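Local coordinates for HTH-type transcriptional regulator mcbR (Escherichia coli UMEA 3718-1, PDB 4P9F), which represses expression of McbA by binding to its promoter region, preventing colanic acid overproduction and mucoidy, and is important for biofilm formation, at residues E177-L182 with A199-Q204. Numbering follows the deposited sequence.
Sequences ENYHLL and AEIMQQ
Ile201 reaches from its helix to the neighbouring one and touches three residues there, a compact example of how a single branched side chain can key two antiparallel helices together. Ile201 CD1 lies over the centre of the Tyr179 ring, 4.0 Å from the centroid and only 7° off the ring normal, a CH-pi contact. Ile201 CG2, anti to the backbone N, lies on the same side of the ring, near its hydroxyl end, 3.5 Å from Tyr179 OH. Ile201 CG1 packs against Asn178 CB at 3.6 Å. Ile201 CD1 also meets Leu182 CD2 at 3.9 Å, the two side chains crossing at about a right angle. An alanine in place of Ile201 would probably open a gap among Asn178, Tyr179 and Leu182 and leave this face of the tyrosine ring without its CH-pi partner. The segments belong to helices 177-187 and 191-210, successive antiparallel helices of the all-helical FCD domain, the C-terminal part of this GntR-family repressor; the axes of the two segments approach to 9.5 Å, with an angle of 162° between their N-to-C directions. Beyond the pair, Leu110 and Leu113 of helix 100-119 pack on Tyr179, while Phe132 and Ile136 of helix 122-138 meet Leu182, so the apolar half of the contact faces the bundle interior. Tyr179 OH is hydrogen-bonded to ND2 of Asn205, which follows Gln204 on the partner helix. On the more exposed side, Asn178 and Gln204 meet tip to tip with their amide planes turned 44° apart. Asn178 ND2 gives Gln204 OE1 a weak hydrogen bond of 2.7 Å, its N-H well bent from a straight approach. The other end of the glutamine amide is held more firmly, Gln204 NE2 being hydrogen-bonded to the backbone O of His175.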
loop_
_atom_site.group_PDB
_atom_site.type_symbol
_atom_site.label_atom_id
_atom_site.label_comp_id
_atom_site.label_asym_id
_atom_site.label_seq_id
_atom_site.Cartn_x
_atom_site.Cartn_y
_atom_site.Cartn_z
ATOM N N GLU A 177 24.568 0.674 -15.438
ATOM C CA GLU A 177 24.780 2.003 -15.989
ATOM C C GLU A 177 23.570 2.901 -15.706
ATOM O O GLU A 177 23.731 4.090 -15.422
ATOM C CB GLU A 177 25.062 1.940 -17.486
ATOM C CG GLU A 177 26.522 1.703 -17.805
ATOM C CD GLU A 177 27.445 2.681 -17.089
ATOM O OE1 GLU A 177 27.393 3.893 -17.386
ATOM O OE2 GLU A 177 28.220 2.234 -16.222
ATOM N N ASN A 178 22.367 2.341 -15.781
ATOM C CA ASN A 178 21.181 3.119 -15.447
ATOM C C ASN A 178 21.186 3.619 -14.005
ATOM O O ASN A 178 20.626 4.679 -13.724
ATOM C CB ASN A 178 19.903 2.309 -15.716
ATOM C CG ASN A 178 19.502 2.316 -17.191
ATOM O OD1 ASN A 178 19.726 3.295 -17.907
ATOM N ND2 ASN A 178 18.899 1.225 -17.646
ATOM N N TYR A 179 21.841 2.883 -13.108
ATOM C CA TYR A 179 21.947 3.287 -11.705
ATOM C C TYR A 179 22.909 4.474 -11.571
ATOM O O TYR A 179 22.629 5.425 -10.837
ATOM C CB TYR A 179 22.410 2.114 -10.835
ATOM C CG TYR A 179 21.356 1.045 -10.627
ATOM C CD1 TYR A 179 21.129 0.081 -11.602
ATOM C CD2 TYR A 179 20.594 0.993 -9.467
ATOM C CE1 TYR A 179 20.170 -0.897 -11.436
ATOM C CE2 TYR A 179 19.624 0.004 -9.289
ATOM C CZ TYR A 179 19.424 -0.933 -10.284
ATOM O OH TYR A 179 18.475 -1.926 -10.141
ATOM N N HIS A 180 24.029 4.419 -12.290
ATOM C CA HIS A 180 24.953 5.546 -12.368
ATOM C C HIS A 180 24.251 6.796 -12.886
ATOM O O HIS A 180 24.400 7.882 -12.329
ATOM C CB HIS A 180 26.136 5.226 -13.299
ATOM C CG HIS A 180 27.100 4.229 -12.738
ATOM N ND1 HIS A 180 27.913 4.510 -11.662
ATOM C CD2 HIS A 180 27.391 2.960 -13.110
ATOM C CE1 HIS A 180 28.660 3.454 -11.390
ATOM N NE2 HIS A 180 28.365 2.502 -12.254
ATOM N N LEU A 181 23.448 6.620 -13.933
ATOM C CA LEU A 181 22.734 7.727 -14.545
ATOM C C LEU A 181 21.691 8.306 -13.579
ATOM O O LEU A 181 21.513 9.514 -13.503
ATOM C CB LEU A 181 22.085 7.267 -15.857
ATOM C CG LEU A 181 23.069 6.965 -16.994
ATOM C CD1 LEU A 181 22.343 6.457 -18.234
ATOM C CD2 LEU A 181 23.865 8.230 -17.337
ATOM N N LEU A 182 21.018 7.437 -12.831
ATOM C CA LEU A 182 20.056 7.897 -11.837
ATOM C C LEU A 182 20.748 8.721 -10.744
ATOM O O LEU A 182 20.255 9.770 -10.329
ATOM C CB LEU A 182 19.322 6.712 -11.210
ATOM C CG LEU A 182 18.377 7.075 -10.082
ATOM C CD1 LEU A 182 17.311 8.034 -10.606
ATOM C CD2 LEU A 182 17.731 5.820 -9.485
ATOM N N ALA A 199 12.491 4.854 -14.305
ATOM C CA ALA A 199 11.590 4.112 -15.184
ATOM C C ALA A 199 12.362 3.105 -16.046
ATOM O O ALA A 199 11.933 1.965 -16.213
ATOM C CB ALA A 199 10.793 5.067 -16.079
ATOM N N GLU A 200 13.512 3.529 -16.567
ATOM C CA GLU A 200 14.367 2.659 -17.373
ATOM C C GLU A 200 14.861 1.468 -16.544
ATOM O O GLU A 200 14.904 0.331 -17.026
ATOM C CB GLU A 200 15.565 3.454 -17.932
ATOM C CG GLU A 200 15.253 4.429 -19.091
ATOM C CD GLU A 200 15.260 3.777 -20.473
ATOM O OE1 GLU A 200 16.309 3.219 -20.858
ATOM O OE2 GLU A 200 14.243 3.854 -21.193
ATOM N N ILE A 201 15.241 1.735 -15.296
ATOM C CA ILE A 201 15.695 0.678 -14.383
ATOM C C ILE A 201 14.602 -0.359 -14.190
ATOM O O ILE A 201 14.840 -1.570 -14.282
ATOM C CB ILE A 201 16.121 1.262 -13.011
ATOM C CG1 ILE A 201 17.435 2.048 -13.169
ATOM C CG2 ILE A 201 16.295 0.150 -11.958
ATOM C CD1 ILE A 201 17.840 2.814 -11.945
HETATM N N MSE A 202 13.398 0.121 -13.931
HETATM C CA MSE A 202 12.280 -0.764 -13.693
HETATM C C MSE A 202 11.939 -1.552 -14.944
HETATM O O MSE A 202 11.739 -2.761 -14.872
HETATM C CB MSE A 202 11.067 0.025 -13.190
HETATM C CG MSE A 202 11.259 0.597 -11.762
HETATM SE SE MSE A 202 9.609 1.398 -11.014
HETATM C CE MSE A 202 9.467 2.997 -12.105
ATOM N N GLN A 203 11.917 -0.885 -16.095
ATOM C CA GLN A 203 11.602 -1.563 -17.355
ATOM C C GLN A 203 12.565 -2.713 -17.650
ATOM O O GLN A 203 12.133 -3.827 -17.976
ATOM C CB GLN A 203 11.616 -0.578 -18.529
ATOM C CG GLN A 203 10.359 0.232 -18.658
ATOM C CD GLN A 203 10.422 1.220 -19.802
ATOM O OE1 GLN A 203 11.242 1.084 -20.716
ATOM N NE2 GLN A 203 9.560 2.227 -19.754
ATOM N N GLN A 204 13.862 -2.458 -17.506
ATOM C CA GLN A 204 14.846 -3.496 -17.804
ATOM C C GLN A 204 14.792 -4.645 -16.775
ATOM O O GLN A 204 14.974 -5.809 -17.141
ATOM C CB GLN A 204 16.261 -2.900 -17.882
ATOM C CG GLN A 204 16.846 -2.421 -16.548
ATOM C CD GLN A 204 18.249 -1.813 -16.677
ATOM O OE1 GLN A 204 18.706 -1.496 -17.777
ATOM N NE2 GLN A 204 18.935 -1.661 -15.545
#